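Local atomic coordinates of trafficking protein particle complex subunit 3 (Naegleria fowleri, PDB entry 6AQ3), a protein that probably serves as a core subunit of the TRAPP vesicle-tethering complex in membrane trafficking and carries a covalently bound palmitic acid. Residues S118-E123 and D174-I179; N124-F129 and Y142-I147; R161-Y166 and R182-L187. All coordinates share one frame; numbering follows the deposited sequence.

Contact 1: S118-E123 and D174-I179; sequences SIVFDE and DDQSEI
Phe121 O is held by two donors. The backbone N of Ser177 approaches nearly along the C=O axis at 2.8 Å from Phe121 O, and water 1 donates to the same oxygen in a longer bond while also hydrogen-bonding to Ser177 OG. The return bond, Phe121 N to Ser177 O, measures 3.0 Å, its donor standing above the carbonyl plane, not on a lone pair. A second reciprocal pair joins Ile119 and Ile179: Ile119 N meets Ile179 O at 2.7 Å with an N-H...O angle of 166°, and Ile179 N gives back to Ile119 O. Val120 and Glu178 face each other between these two hydrogen-bonded pairs as a non-hydrogen-bonded pair, their CA atoms 4.3 Å apart. This ladder identifies two neighbouring antiparallel strands at the middle of the four-stranded sheet of the TRAPP subunit, with strands 106-108 and 160-168 beyond them.

On the face bearing Phe121, Ser177 and Ile179, the crowded first torsion of Phe121 (chi1 47°) brings its ring back across the neighbouring strand. Ser177 CB sits over the ring centre in a CH-pi contact, 3.5 Å from the Phe121 centroid, whereas Ile179 CD1 reaches the ring edge in plane, 3.9 Å from Phe121 CE1. Phe97 adds an edge-to-face ring contact, and helix 146-157 packs on Ile179.

The other face is more polar. Glu178 runs fully extended alongside Val120, CG anti to the backbone N (chi1 172°), until OE2 accepts from Ser118 OG at 2.7 Å through its anti lone pair. Ser118 OG is also hydrogen-bonded to Arg180 NH1. Gln176 slants across Val120 with its amide end, NE2 lying 3.2 Å from Val120 CG1.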
loop_
_atom_site.group_PDB
_atom_site.type_symbol
_atom_site.label_atom_id
_atom_site.label_comp_id
_atom_site.label_asym_id
_atom_site.label_seq_id
_atom_site.Cartn_x
_atom_site.Cartn_y
_atom_site.Cartn_z
ATOM N N SER C 118 -17.505 -1.519 19.545
ATOM C CA SER C 118 -16.077 -1.392 19.312
ATOM C C SER C 118 -15.581 -2.642 18.613
ATOM O O SER C 118 -16.123 -3.736 18.810
ATOM C CB SER C 118 -15.292 -1.188 20.607
ATOM O OG SER C 118 -15.606 0.056 21.204
ATOM N N ILE C 119 -14.540 -2.467 17.799
ATOM C CA ILE C 119 -13.843 -3.568 17.146
ATOM C C ILE C 119 -12.468 -3.645 17.798
ATOM O O ILE C 119 -11.668 -2.709 17.685
ATOM C CB ILE C 119 -13.731 -3.350 15.623
ATOM C CG1 ILE C 119 -15.116 -3.293 14.960
ATOM C CG2 ILE C 119 -12.928 -4.451 14.976
ATOM C CD1 ILE C 119 -15.084 -2.953 13.462
ATOM N N VAL C 120 -12.192 -4.742 18.497
ATOM C CA VAL C 120 -10.933 -4.903 19.221
ATOM C C VAL C 120 -10.110 -6.007 18.576
ATOM O O VAL C 120 -10.652 -7.031 18.148
ATOM C CB VAL C 120 -11.167 -5.201 20.718
ATOM C CG1 VAL C 120 -11.790 -3.989 21.414
ATOM C CG2 VAL C 120 -12.030 -6.423 20.896
ATOM N N PHE C 121 -8.792 -5.799 18.517
ATOM C CA PHE C 121 -7.876 -6.774 17.940
ATOM C C PHE C 121 -6.480 -6.558 18.516
ATOM O O PHE C 121 -6.113 -5.427 18.845
ATOM C CB PHE C 121 -7.842 -6.705 16.400
ATOM C CG PHE C 121 -7.722 -5.322 15.832
ATOM C CD1 PHE C 121 -8.796 -4.443 15.840
ATOM C CD2 PHE C 121 -6.536 -4.924 15.222
ATOM C CE1 PHE C 121 -8.686 -3.187 15.278
ATOM C CE2 PHE C 121 -6.406 -3.671 14.658
ATOM C CZ PHE C 121 -7.476 -2.791 14.682
ATOM N N ASP C 122 -5.736 -7.650 18.701
ATOM C CA ASP C 122 -4.409 -7.567 19.302
ATOM C C ASP C 122 -3.257 -7.499 18.295
ATOM O O ASP C 122 -2.150 -7.118 18.692
ATOM C CB ASP C 122 -4.184 -8.704 20.320
ATOM C CG ASP C 122 -4.259 -10.097 19.724
ATOM O OD1 ASP C 122 -4.612 -10.233 18.531
ATOM O OD2 ASP C 122 -3.955 -11.064 20.481
ATOM N N GLU C 123 -3.461 -7.867 17.026
ATOM C CA GLU C 123 -2.382 -7.837 16.038
ATOM C C GLU C 123 -2.793 -7.023 14.818
ATOM O O GLU C 123 -3.961 -6.994 14.437
ATOM C CB GLU C 123 -1.983 -9.249 15.585
ATOM N N ASP C 174 -1.061 0.897 24.547
ATOM C CA ASP C 174 -2.293 0.218 24.922
ATOM C C ASP C 174 -2.133 -1.290 24.751
ATOM O O ASP C 174 -1.256 -1.770 24.028
ATOM C CB ASP C 174 -3.465 0.741 24.085
ATOM C CG ASP C 174 -3.713 2.229 24.296
ATOM O OD1 ASP C 174 -3.631 2.666 25.460
ATOM O OD2 ASP C 174 -3.943 2.966 23.310
ATOM N N ASP C 175 -2.965 -2.042 25.473
ATOM C CA ASP C 175 -2.868 -3.501 25.472
ATOM C C ASP C 175 -3.451 -4.137 24.211
ATOM O O ASP C 175 -3.179 -5.315 23.948
ATOM C CB ASP C 175 -3.495 -4.059 26.753
ATOM C CG ASP C 175 -4.912 -3.613 26.950
ATOM O OD1 ASP C 175 -5.263 -2.525 26.454
ATOM O OD2 ASP C 175 -5.654 -4.304 27.679
ATOM N N GLN C 176 -4.288 -3.411 23.469
ATOM C CA GLN C 176 -4.855 -3.904 22.222
ATOM C C GLN C 176 -5.295 -2.715 21.380
ATOM O O GLN C 176 -5.309 -1.571 21.839
ATOM C CB GLN C 176 -6.037 -4.835 22.503
ATOM C CG GLN C 176 -7.209 -4.112 23.132
ATOM C CD GLN C 176 -8.357 -5.041 23.472
ATOM O OE1 GLN C 176 -8.172 -6.248 23.594
ATOM N NE2 GLN C 176 -9.542 -4.477 23.661
ATOM N N SER C 177 -5.701 -3.010 20.148
ATOM C CA SER C 177 -6.334 -2.015 19.294
ATOM C C SER C 177 -7.829 -2.049 19.528
ATOM O O SER C 177 -8.418 -3.120 19.696
ATOM C CB SER C 177 -6.044 -2.252 17.810
ATOM O OG SER C 177 -4.679 -2.029 17.533
ATOM N N GLU C 178 -8.433 -0.867 19.550
ATOM C CA GLU C 178 -9.871 -0.737 19.670
ATOM C C GLU C 178 -10.325 0.380 18.755
ATOM O O GLU C 178 -9.801 1.495 18.831
ATOM C CB GLU C 178 -10.292 -0.440 21.112
ATOM C CG GLU C 178 -11.798 -0.097 21.229
ATOM C CD GLU C 178 -12.262 0.139 22.659
ATOM O OE1 GLU C 178 -11.433 0.038 23.593
ATOM O OE2 GLU C 178 -13.467 0.434 22.845
ATOM N N ILE C 179 -11.302 0.081 17.906
ATOM C CA ILE C 179 -11.909 1.053 17.006
ATOM C C ILE C 179 -13.399 1.149 17.342
ATOM O O ILE C 179 -14.081 0.124 17.440
ATOM C CB ILE C 179 -11.694 0.646 15.538
ATOM C CG1 ILE C 179 -10.211 0.751 15.187
ATOM C CG2 ILE C 179 -12.531 1.531 14.630
ATOM C CD1 ILE C 179 -9.848 0.223 13.807
HETATM O O HOH W 1 -3.292 -4.438 17.487
#

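Contact 2: N124-F129 and Y142-I147; sequences NPLNDF and YYSNII. With EDO (1,2-ethanediol), chain H.
An Asx turn opens segment 124-129: Asn124 OD1 accepts from Leu126 N at 3.0 Å, the donor lying well above the amide plane, and a short 3-10 segment follows at 125-127. Opposite it, a type I beta turn from Tyr142 to Asn145 leads into helix 146-157 of the TRAPP fold. The closer-packed part of the contact centres on Ser144 OG. With CG anti to its backbone N (chi1 -178°), Asn124 extends its amide toward the turn and gives a weak hydrogen bond from ND2 to Ser144 OG, 3.0 Å long but bent to 122° at the hydrogen. Leu126 CD1 packs against Ser144 OG at 3.8 Å, and Tyr143 CE2 lies 3.4 Å from Leu126 O. Ile147 adds its CD1 near Asn124 ND2; like Ile146, it touches the bound palmitic acid, so the start of the helix after the turn borders the lipid. Helices 25-42 and 85-101 pack against Leu126, and Tyr166 touches Asn124, Ser144 and Ile147.

The looser side begins at partly exposed Asn127. It lies alongside Tyr143, pointing the opposite way, its amide plane turned 68° from the ring and its OD1 3.7 Å from Tyr143 CD2. Farther out, exposed Asp128 receives through its backbone O a weak hydrogen bond from an ethanediol, probably from the crystallisation liquor, which is also bonded to Arg66 of the second subunit. A single water bridges the two segments: it donates to Leu126 O at 2.6 Å and, in the plane of the tyrosine ring, accepts from Tyr143 OH at 2.6 Å.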
loop_
_atom_site.group_PDB
_atom_site.type_symbol
_atom_site.label_atom_id
_atom_site.label_comp_id
_atom_site.label_asym_id
_atom_site.label_seq_id
_atom_site.Cartn_x
_atom_site.Cartn_y
_atom_site.Cartn_z
ATOM N N ASN C 124 -1.820 -6.354 14.207
ATOM C CA ASN C 124 -2.083 -5.527 13.037
ATOM C C ASN C 124 -0.868 -5.478 12.115
ATOM O O ASN C 124 0.129 -4.810 12.436
ATOM C CB ASN C 124 -2.475 -4.104 13.455
ATOM C CG ASN C 124 -2.815 -3.213 12.260
ATOM O OD1 ASN C 124 -2.664 -3.608 11.103
ATOM N ND2 ASN C 124 -3.256 -1.998 12.540
ATOM N N PRO C 125 -0.941 -6.093 10.930
ATOM C CA PRO C 125 0.247 -6.138 10.057
ATOM C C PRO C 125 0.767 -4.780 9.631
ATOM O O PRO C 125 1.969 -4.662 9.358
ATOM C CB PRO C 125 -0.234 -6.951 8.847
ATOM C CG PRO C 125 -1.716 -6.766 8.831
ATOM C CD PRO C 125 -2.107 -6.729 10.299
ATOM N N LEU C 126 -0.075 -3.742 9.591
ATOM C CA LEU C 126 0.449 -2.418 9.263
ATOM C C LEU C 126 1.432 -1.937 10.316
ATOM O O LEU C 126 2.287 -1.096 10.025
ATOM C CB LEU C 126 -0.674 -1.396 9.118
ATOM C CG LEU C 126 -1.832 -1.687 8.175
ATOM C CD1 LEU C 126 -2.731 -0.457 8.193
ATOM C CD2 LEU C 126 -1.368 -2.070 6.755
ATOM N N ASN C 127 1.309 -2.429 11.550
ATOM C CA ASN C 127 2.154 -1.993 12.661
ATOM C C ASN C 127 3.524 -2.662 12.705
ATOM O O ASN C 127 4.342 -2.270 13.542
ATOM C CB ASN C 127 1.448 -2.243 14.000
ATOM C CG ASN C 127 0.384 -1.220 14.294
ATOM O OD1 ASN C 127 0.182 -0.286 13.526
ATOM N ND2 ASN C 127 -0.301 -1.385 15.418
ATOM N N ASP C 128 3.770 -3.675 11.876
ATOM C CA ASP C 128 4.989 -4.481 11.968
ATOM C C ASP C 128 6.261 -3.643 11.866
ATOM O O ASP C 128 6.430 -2.842 10.943
ATOM C CB ASP C 128 4.973 -5.553 10.880
ATOM C CG ASP C 128 4.005 -6.680 11.193
ATOM O OD1 ASP C 128 3.317 -6.597 12.237
ATOM O OD2 ASP C 128 3.908 -7.626 10.385
ATOM N N PHE C 129 7.159 -3.838 12.831
ATOM C CA PHE C 129 8.472 -3.202 12.863
ATOM C C PHE C 129 8.379 -1.679 12.992
ATOM O O PHE C 129 9.355 -0.964 12.728
ATOM C CB PHE C 129 9.286 -3.589 11.622
ATOM C CG PHE C 129 9.485 -5.078 11.465
ATOM C CD1 PHE C 129 9.677 -5.898 12.573
ATOM C CD2 PHE C 129 9.453 -5.663 10.207
ATOM C CE1 PHE C 129 9.849 -7.268 12.430
ATOM C CE2 PHE C 129 9.632 -7.038 10.053
ATOM C CZ PHE C 129 9.827 -7.840 11.169
ATOM N N TYR C 142 -2.521 8.155 15.403
ATOM C CA TYR C 142 -3.177 6.872 15.165
ATOM C C TYR C 142 -2.663 6.354 13.827
ATOM O O TYR C 142 -3.260 6.581 12.763
ATOM C CB TYR C 142 -4.693 7.003 15.217
ATOM C CG TYR C 142 -5.211 7.105 16.630
ATOM C CD1 TYR C 142 -4.956 6.088 17.557
ATOM C CD2 TYR C 142 -5.989 8.199 17.038
ATOM C CE1 TYR C 142 -5.444 6.163 18.868
ATOM C CE2 TYR C 142 -6.485 8.290 18.355
ATOM C CZ TYR C 142 -6.202 7.264 19.259
ATOM O OH TYR C 142 -6.669 7.322 20.548
ATOM N N TYR C 143 -1.558 5.611 13.916
ATOM C CA TYR C 143 -0.808 5.156 12.751
ATOM C C TYR C 143 -1.700 4.524 11.685
ATOM O O TYR C 143 -1.489 4.744 10.488
ATOM C CB TYR C 143 0.254 4.160 13.208
ATOM C CG TYR C 143 1.210 3.750 12.114
ATOM C CD1 TYR C 143 2.339 4.510 11.821
ATOM C CD2 TYR C 143 0.964 2.618 11.358
ATOM C CE1 TYR C 143 3.227 4.126 10.804
ATOM C CE2 TYR C 143 1.812 2.241 10.363
ATOM C CZ TYR C 143 2.940 2.993 10.083
ATOM O OH TYR C 143 3.756 2.586 9.068
ATOM N N SER C 144 -2.700 3.737 12.098
ATOM C CA SER C 144 -3.580 3.007 11.189
ATOM C C SER C 144 -4.927 3.687 10.960
ATOM O O SER C 144 -5.894 3.004 10.602
ATOM C CB SER C 144 -3.837 1.603 11.716
ATOM O OG SER C 144 -2.648 0.871 11.763
ATOM N N ASN C 145 -4.997 5.017 11.085
ATOM C CA ASN C 145 -6.289 5.696 11.042
ATOM C C ASN C 145 -6.999 5.519 9.709
ATOM O O ASN C 145 -8.234 5.650 9.652
ATOM C CB ASN C 145 -6.125 7.183 11.330
ATOM C CG ASN C 145 -7.261 7.729 12.185
ATOM O OD1 ASN C 145 -7.850 6.990 12.972
ATOM N ND2 ASN C 145 -7.548 9.028 12.062
ATOM N N ILE C 146 -6.257 5.177 8.649
ATOM C CA ILE C 146 -6.870 4.895 7.356
ATOM C C ILE C 146 -7.983 3.854 7.483
ATOM O O ILE C 146 -8.922 3.843 6.680
ATOM C CB ILE C 146 -5.787 4.458 6.356
ATOM C CG1 ILE C 146 -6.317 4.541 4.930
ATOM C CG2 ILE C 146 -5.349 3.026 6.646
ATOM C CD1 ILE C 146 -5.213 4.578 3.895
ATOM N N ILE C 147 -7.893 2.955 8.475
ATOM C CA ILE C 147 -8.930 1.939 8.667
ATOM C C ILE C 147 -10.270 2.581 9.013
ATOM O O ILE C 147 -11.325 2.142 8.538
ATOM C CB ILE C 147 -8.499 0.915 9.743
ATOM C CG1 ILE C 147 -7.223 0.178 9.309
ATOM C CG2 ILE C 147 -9.615 -0.128 10.000
ATOM C CD1 ILE C 147 -6.730 -0.836 10.321
HETATM C C1 EDO H . 6.845 -0.683 8.593
HETATM O O1 EDO H . 7.225 0.128 7.478
HETATM C C2 EDO H . 5.766 -1.673 8.172
HETATM O O2 EDO H . 6.366 -2.946 7.893
HETATM O O HOH W 2 2.762 0.444 7.997
#

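Contact 3: R161-Y166 and R182-L187; sequences RVECEY and RLKEYL. With EDO (1,2-ethanediol), chain O.
A bend at chi3 of Arg182 (-72°) and the crowded first torsion of Glu165, followed by a bend at its chi2 (-88°), bring guanidinium and carboxylate together, the two chains crossing at about a right angle. Arg182 grips side-on, with NE and NH2 both directed at the single atom Glu165 OE2. The NE bond, 2.9 Å from Arg182 NE to Glu165 OE2, uses the syn lone pair, and the oxygen lies in the guanidinium plane. Arg182 NH2 has a second acceptor, Glu163 OE2 at 3.0 Å, which offers its anti lone pair from a position tilted out of that plane. One arginine thus joins two carboxylates in a salt-bridge network, and its positive charge would be expected to ease the repulsion between them.

Farther along the same face, Arg161 also bends at chi3 (66°) and Glu185 extends from the crowded first torsion to meet it. Arg161 NE reaches Glu185 OE2 at 3.1 Å; the guanidinium meets this oxygen in its own plane, but from above the carboxylate plane. Lys184 CB lies over one guanidinium face near its rim, and the rest of that chain crosses Glu163 obliquely, with Lys184 CE 3.4 Å from Glu163 OE1.

The backbone places these charges. Glu163 and Arg182 make a reciprocal hydrogen-bonded pair, Arg182 N to Glu163 O being 2.8 Å. At Arg161 the register slips by one residue: its O accepts from Lys184 N at 2.9 Å and from Glu185 N at 3.3 Å, while Arg161 N gives to Glu185 O. Two successive residues set against one define a classic beta bulge, here in the antiparallel hairpin of strands 160-168 and 177-186.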
loop_
_atom_site.group_PDB
_atom_site.type_symbol
_atom_site.label_atom_id
_atom_site.label_comp_id
_atom_site.label_asym_id
_atom_site.label_seq_id
_atom_site.Cartn_x
_atom_site.Cartn_y
_atom_site.Cartn_z
ATOM N N ARG C 161 -24.677 6.744 7.808
ATOM C CA ARG C 161 -23.704 7.751 8.188
ATOM C C ARG C 161 -23.182 7.388 9.567
ATOM O O ARG C 161 -23.946 7.367 10.539
ATOM C CB ARG C 161 -24.301 9.157 8.191
ATOM C CG ARG C 161 -23.258 10.270 8.450
ATOM C CD ARG C 161 -23.749 11.612 7.947
ATOM N NE ARG C 161 -24.906 12.059 8.729
ATOM C CZ ARG C 161 -24.854 12.625 9.933
ATOM N NH1 ARG C 161 -23.685 12.821 10.532
ATOM N NH2 ARG C 161 -25.981 12.984 10.547
ATOM N N VAL C 162 -21.890 7.080 9.653
ATOM C CA VAL C 162 -21.304 6.651 10.913
ATOM C C VAL C 162 -20.119 7.545 11.243
ATOM O O VAL C 162 -19.543 8.206 10.377
ATOM C CB VAL C 162 -20.860 5.168 10.882
ATOM C CG1 VAL C 162 -22.018 4.252 10.478
ATOM C CG2 VAL C 162 -19.637 4.988 9.951
ATOM N N GLU C 163 -19.772 7.563 12.527
ATOM C CA GLU C 163 -18.514 8.109 13.008
ATOM C C GLU C 163 -17.676 6.941 13.526
ATOM O O GLU C 163 -18.188 6.052 14.219
ATOM C CB GLU C 163 -18.754 9.154 14.100
ATOM C CG GLU C 163 -19.181 10.516 13.550
ATOM C CD GLU C 163 -19.591 11.502 14.637
ATOM O OE1 GLU C 163 -20.317 12.463 14.329
ATOM O OE2 GLU C 163 -19.239 11.293 15.810
ATOM N N CYS C 164 -16.405 6.918 13.157
ATOM C CA CYS C 164 -15.530 5.784 13.442
ATOM C C CYS C 164 -14.147 6.305 13.810
ATOM O O CYS C 164 -13.487 6.945 12.979
ATOM C CB CYS C 164 -15.459 4.850 12.232
ATOM S SG CYS C 164 -14.411 3.430 12.502
ATOM N N GLU C 165 -13.711 6.044 15.048
ATOM C CA GLU C 165 -12.447 6.575 15.543
ATOM C C GLU C 165 -11.687 5.532 16.352
ATOM O O GLU C 165 -12.271 4.621 16.949
ATOM C CB GLU C 165 -12.639 7.828 16.408
ATOM C CG GLU C 165 -13.528 7.609 17.634
ATOM C CD GLU C 165 -15.016 7.838 17.348
ATOM O OE1 GLU C 165 -15.335 8.414 16.282
ATOM O OE2 GLU C 165 -15.869 7.454 18.191
ATOM N N TYR C 166 -10.363 5.682 16.346
ATOM C CA TYR C 166 -9.493 4.857 17.170
ATOM C C TYR C 166 -9.602 5.289 18.629
ATOM O O TYR C 166 -9.689 6.481 18.941
ATOM C CB TYR C 166 -8.036 4.979 16.698
ATOM C CG TYR C 166 -7.493 3.743 16.012
ATOM C CD1 TYR C 166 -7.040 2.647 16.759
ATOM C CD2 TYR C 166 -7.423 3.673 14.615
ATOM C CE1 TYR C 166 -6.546 1.498 16.137
ATOM C CE2 TYR C 166 -6.932 2.530 13.967
ATOM C CZ TYR C 166 -6.496 1.456 14.734
ATOM O OH TYR C 166 -6.011 0.351 14.090
ATOM N N ARG C 182 -19.938 4.285 15.583
ATOM C CA ARG C 182 -21.185 4.861 16.084
ATOM C C ARG C 182 -22.086 5.294 14.932
ATOM O O ARG C 182 -21.636 5.976 14.006
ATOM C CB ARG C 182 -20.893 6.043 17.013
ATOM C CG ARG C 182 -20.107 5.594 18.239
ATOM C CD ARG C 182 -19.761 6.693 19.225
ATOM N NE ARG C 182 -18.724 7.582 18.701
ATOM C CZ ARG C 182 -18.939 8.809 18.238
ATOM N NH1 ARG C 182 -20.172 9.324 18.240
ATOM N NH2 ARG C 182 -17.906 9.526 17.789
ATOM N N LEU C 183 -23.353 4.876 14.986
ATOM C CA LEU C 183 -24.339 5.261 13.981
ATOM C C LEU C 183 -24.898 6.660 14.251
ATOM O O LEU C 183 -25.396 6.941 15.346
ATOM C CB LEU C 183 -25.487 4.254 13.951
ATOM C CG LEU C 183 -26.656 4.686 13.068
ATOM C CD1 LEU C 183 -26.233 4.540 11.614
ATOM C CD2 LEU C 183 -27.918 3.874 13.347
ATOM N N LYS C 184 -24.825 7.530 13.246
ATOM C CA LYS C 184 -25.380 8.882 13.306
ATOM C C LYS C 184 -26.757 8.977 12.671
ATOM O O LYS C 184 -27.679 9.541 13.268
ATOM C CB LYS C 184 -24.413 9.870 12.640
ATOM C CG LYS C 184 -23.205 10.184 13.499
ATOM C CD LYS C 184 -23.754 10.757 14.807
ATOM C CE LYS C 184 -22.782 10.761 15.958
ATOM N NZ LYS C 184 -23.468 11.415 17.112
ATOM N N GLU C 185 -26.929 8.404 11.487
ATOM C CA GLU C 185 -28.251 8.362 10.891
ATOM C C GLU C 185 -28.239 7.370 9.747
ATOM O O GLU C 185 -27.216 7.181 9.080
ATOM C CB GLU C 185 -28.720 9.736 10.388
ATOM C CG GLU C 185 -28.031 10.239 9.136
ATOM C CD GLU C 185 -28.516 11.615 8.716
ATOM O OE1 GLU C 185 -29.529 12.105 9.268
ATOM O OE2 GLU C 185 -27.858 12.222 7.846
ATOM N N TYR C 186 -29.397 6.746 9.534
ATOM C CA TYR C 186 -29.635 5.969 8.334
ATOM C C TYR C 186 -29.952 6.943 7.211
ATOM O O TYR C 186 -30.743 7.871 7.395
ATOM C CB TYR C 186 -30.802 5.011 8.544
ATOM C CG TYR C 186 -30.505 3.843 9.453
ATOM C CD1 TYR C 186 -29.644 2.827 9.052
ATOM C CD2 TYR C 186 -31.133 3.725 10.688
ATOM C CE1 TYR C 186 -29.399 1.740 9.860
ATOM C CE2 TYR C 186 -30.891 2.642 11.509
ATOM C CZ TYR C 186 -30.023 1.647 11.087
ATOM O OH TYR C 186 -29.778 0.556 11.897
ATOM N N LEU C 187 -29.312 6.765 6.068
ATOM C CA LEU C 187 -29.464 7.723 4.985
ATOM C C LEU C 187 -30.617 7.319 4.077
ATOM O O LEU C 187 -31.109 6.189 4.121
ATOM C CB LEU C 187 -28.158 7.838 4.200
ATOM C CG LEU C 187 -26.989 8.324 5.063
ATOM C CD1 LEU C 187 -25.648 8.008 4.409
ATOM C CD2 LEU C 187 -27.110 9.814 5.368
HETATM C C1 EDO O . -29.196 -1.362 15.347
HETATM O O1 EDO O . -28.753 -1.920 14.100
HETATM C C2 EDO O . -29.224 0.163 15.288
HETATM O O2 EDO O . -30.088 0.594 14.232
#

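Overall arrangement
Contacts 1 and 3 are neighbouring seams of one antiparallel sheet, both using strand 177-186, with centres about 19 Å apart. Their segments alternate along the chain. Contact 2, centred about 11 Å from contact 1, is nested in the loop that contact 1 closes and precedes contact 3, its centre about 21 Å from that of contact 3, on the opposite side of the chain's centre. Tyr166 of contact 3 touches both contacts 1 and 2, while Ile179 packs on Cys164. Helix 146-157 leads into strand 160-168 and packs on the sheet, Ile147 against Ile179. Ile147 touches palmitic acid, and the side chain of Ile119 lies about 7 Å from a bound palmitic acid; contact 3 is a surface contact.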